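Long-range contact in alkaline phosphatase D (PDB 2YEQ), which hydrolyses phosphate esters as a secreted phosphodiesterase and alkaline phosphatase with iron and calcium in its active site: residues M39-V44 and P69-H73. Coordinates in Å, arbitrary orientation, origin at the centre of the assembly. Residue numbers count along the deposited sequence, not the author numbering.
Sequences MPKQAV and PSLAH. With PE5 (3,6,9,12,15,18,21,24-octaoxahexacosan-1-ol), chain Y.
Residues 39-44 run extended, kink in an inverse gamma turn centred on Lys41 (phi/psi -81/66), with a weak 2.8 Å hydrogen bond from Gln42 N to Pro40 O, then extend again into strand 44-51. Residues 69-72 form a turn with a 3-10 start at Pro69-Ser70, closed by the Ala72 N to Pro69 O hydrogen bond (3.0 Å); Ala72 (55/31) and the following His73 (55/33) are left-handed. The hydrogen bond between the segments is nearly linear, His73 NE2 to Gln42 O, 2.8 Å and 170°. Both loops belong to the N-terminal PhoD domain, where residues 69-73 link strand 59-67 of its four-stranded antiparallel sheet to strand 74-79, the edge of the large mixed sheet. Met39, m in all three chi angles, lays CE over one face of the imidazole (chi1 -71°, chi2 92°), 3.9 Å from the ring centroid, a CH-pi contact, while Pro40 O and Gln42 O lie at its edge; Val44 CG2 approaches His73 CD2 at 4.0 Å. Lys41 and Pro69 are in register (CA-CA 5.7 Å), and Pro69 CG abuts Gln42 N at 3.5 Å.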
ATOM      1  N   MET A  39       1.883  28.809   4.034  1.00 24.12           N
ATOM      2  CA  MET A  39       0.760  29.509   3.423  1.00 24.91           C
ATOM      3  C   MET A  39       0.102  30.443   4.445  1.00 29.05           C
ATOM      4  O   MET A  39       0.139  30.187   5.648  1.00 25.28           O
ATOM      5  CB  MET A  39      -0.289  28.514   2.940  1.00 26.45           C
ATOM      6  CG  MET A  39       0.142  27.695   1.728  1.00 25.65           C
ATOM      7  SD  MET A  39       0.200  28.704   0.247  1.00 24.55           S
ATOM      8  CE  MET A  39      -1.528  28.962  -0.060  1.00 22.69           C
ATOM      9  N   PRO A  40      -0.531  31.508   3.976  1.00 29.78           N
ATOM     10  CA  PRO A  40      -1.297  32.355   4.898  1.00 31.80           C
ATOM     11  C   PRO A  40      -2.607  31.691   5.302  1.00 32.75           C
ATOM     12  O   PRO A  40      -3.111  30.825   4.597  1.00 30.00           O
ATOM     13  CB  PRO A  40      -1.569  33.605   4.074  1.00 31.75           C
ATOM     14  CG  PRO A  40      -1.533  33.146   2.680  1.00 31.74           C
ATOM     15  CD  PRO A  40      -0.446  32.112   2.638  1.00 31.12           C
ATOM     16  N   LYS A  41      -3.179  32.137   6.404  1.00 35.47           N
ATOM     17  CA  LYS A  41      -4.415  31.572   6.920  1.00 40.27           C
ATOM     18  C   LYS A  41      -5.615  32.150   6.172  1.00 39.98           C
ATOM     19  O   LYS A  41      -6.418  32.869   6.749  1.00 42.56           O
ATOM     20  CB  LYS A  41      -4.521  31.831   8.437  1.00 45.34           C
ATOM     21  CG  LYS A  41      -5.604  31.026   9.152  1.00 55.96           C
ATOM     22  CD  LYS A  41      -5.788  31.457  10.625  1.00 64.62           C
ATOM     23  CE  LYS A  41      -7.253  31.799  10.947  1.00 70.07           C
ATOM     24  NZ  LYS A  41      -7.502  32.059  12.405  1.00 75.83           N
ATOM     25  N   GLN A  42      -5.727  31.834   4.885  1.00 36.34           N
ATOM     26  CA  GLN A  42      -6.886  32.233   4.080  1.00 35.63           C
ATOM     27  C   GLN A  42      -7.095  31.269   2.910  1.00 32.92           C
ATOM     28  O   GLN A  42      -6.158  30.606   2.466  1.00 26.98           O
ATOM     29  CB  GLN A  42      -6.729  33.664   3.544  1.00 41.54           C
ATOM     30  CG  GLN A  42      -5.618  33.828   2.525  1.00 48.29           C
ATOM     31  CD  GLN A  42      -5.084  35.259   2.410  1.00 56.24           C
ATOM     32  OE1 GLN A  42      -5.100  36.028   3.372  1.00 66.52           O
ATOM     33  NE2 GLN A  42      -4.591  35.606   1.224  1.00 55.47           N
ATOM     34  N   ALA A  43      -8.325  31.210   2.421  1.00 27.81           N
ATOM     35  CA  ALA A  43      -8.670  30.324   1.328  1.00 31.62           C
ATOM     36  C   ALA A  43      -8.075  30.880   0.041  1.00 30.49           C
ATOM     37  O   ALA A  43      -8.033  32.088  -0.135  1.00 29.90           O
ATOM     38  CB  ALA A  43     -10.169  30.175   1.205  1.00 29.55           C
ATOM     39  N   VAL A  44      -7.575  29.992  -0.820  1.00 28.00           N
ATOM     40  CA  VAL A  44      -6.878  30.373  -2.053  1.00 28.48           C
ATOM     41  C   VAL A  44      -7.535  29.631  -3.224  1.00 29.19           C
ATOM     42  O   VAL A  44      -7.708  28.418  -3.168  1.00 24.86           O
ATOM     43  CB  VAL A  44      -5.368  30.043  -1.967  1.00 29.92           C
ATOM     44  CG1 VAL A  44      -4.631  30.433  -3.268  1.00 27.35           C
ATOM     45  CG2 VAL A  44      -4.751  30.756  -0.761  1.00 29.19           C
ATOM     46  N   PRO A  69      -6.998  26.538   4.631  1.00 26.31           N
ATOM     47  CA  PRO A  69      -6.042  26.255   5.703  1.00 26.23           C
ATOM     48  C   PRO A  69      -6.408  25.022   6.540  1.00 25.93           C
ATOM     49  O   PRO A  69      -5.512  24.298   6.974  1.00 26.56           O
ATOM     50  CB  PRO A  69      -6.087  27.529   6.588  1.00 28.21           C
ATOM     51  CG  PRO A  69      -6.755  28.566   5.787  1.00 29.14           C
ATOM     52  CD  PRO A  69      -7.583  27.893   4.742  1.00 26.71           C
ATOM     53  N   SER A  70      -7.701  24.798   6.781  1.00 23.32           N
ATOM     54  CA  SER A  70      -8.107  23.694   7.658  1.00 25.52           C
ATOM     55  C   SER A  70      -7.775  22.320   7.066  1.00 24.68           C
ATOM     56  O   SER A  70      -7.650  21.338   7.815  1.00 23.77           O
ATOM     57  CB  SER A  70      -9.583  23.777   7.997  1.00 25.15           C
ATOM     58  OG  SER A  70     -10.361  23.586   6.841  1.00 28.49           O
ATOM     59  N   LEU A  71      -7.570  22.271   5.745  1.00 23.59           N
ATOM     60  CA  LEU A  71      -7.082  21.056   5.078  1.00 22.28           C
ATOM     61  C   LEU A  71      -5.677  21.214   4.453  1.00 22.68           C
ATOM     62  O   LEU A  71      -5.358  20.581   3.433  1.00 23.87           O
ATOM     63  CB  LEU A  71      -8.100  20.634   4.024  1.00 23.60           C
ATOM     64  CG  LEU A  71      -9.501  20.243   4.558  1.00 23.53           C
ATOM     65  CD1 LEU A  71     -10.450  20.033   3.401  1.00 24.88           C
ATOM     66  CD2 LEU A  71      -9.472  19.001   5.387  1.00 24.48           C
ATOM     67  N   ALA A  72      -4.843  22.045   5.087  1.00 19.73           N
ATOM     68  CA  ALA A  72      -3.458  22.294   4.674  1.00 20.00           C
ATOM     69  C   ALA A  72      -3.341  22.762   3.207  1.00 18.34           C
ATOM     70  O   ALA A  72      -2.332  22.516   2.535  1.00 18.28           O
ATOM     71  CB  ALA A  72      -2.580  21.063   4.933  1.00 18.94           C
ATOM     72  N   HIS A  73      -4.369  23.457   2.741  1.00 17.92           N
ATOM     73  CA  HIS A  73      -4.476  23.952   1.363  1.00 19.22           C
ATOM     74  C   HIS A  73      -4.319  22.814   0.338  1.00 21.76           C
ATOM     75  O   HIS A  73      -3.809  23.009  -0.786  1.00 19.30           O
ATOM     76  CB  HIS A  73      -3.466  25.088   1.099  1.00 21.36           C
ATOM     77  CG  HIS A  73      -3.803  26.362   1.805  1.00 21.86           C
ATOM     78  ND1 HIS A  73      -3.305  26.674   3.050  1.00 23.51           N
ATOM     79  CD2 HIS A  73      -4.582  27.403   1.437  1.00 21.47           C
ATOM     80  CE1 HIS A  73      -3.751  27.864   3.413  1.00 23.11           C
ATOM     81  NE2 HIS A  73      -4.537  28.323   2.458  1.00 23.44           N
TER
HETATM   82  C50 PE5 Y 557      -1.868  34.123  -1.676  1.00 42.99           C
HETATM   83  O1  PE5 Y 557      -0.853  33.179  -1.295  1.00 46.15           O
HETATM   84  C1  PE5 Y 557       0.274  33.792  -0.642  1.00 48.31           C
HETATM   85  C2  PE5 Y 557       1.442  32.811  -0.486  1.00 55.10           C
HETATM   86  O2  PE5 Y 557       2.720  33.452  -0.267  1.00 58.43           O
HETATM   87  C3  PE5 Y 557       3.779  32.542   0.084  1.00 47.34           C
HETATM   88  C4  PE5 Y 557       4.292  31.766  -1.112  1.00 31.41           C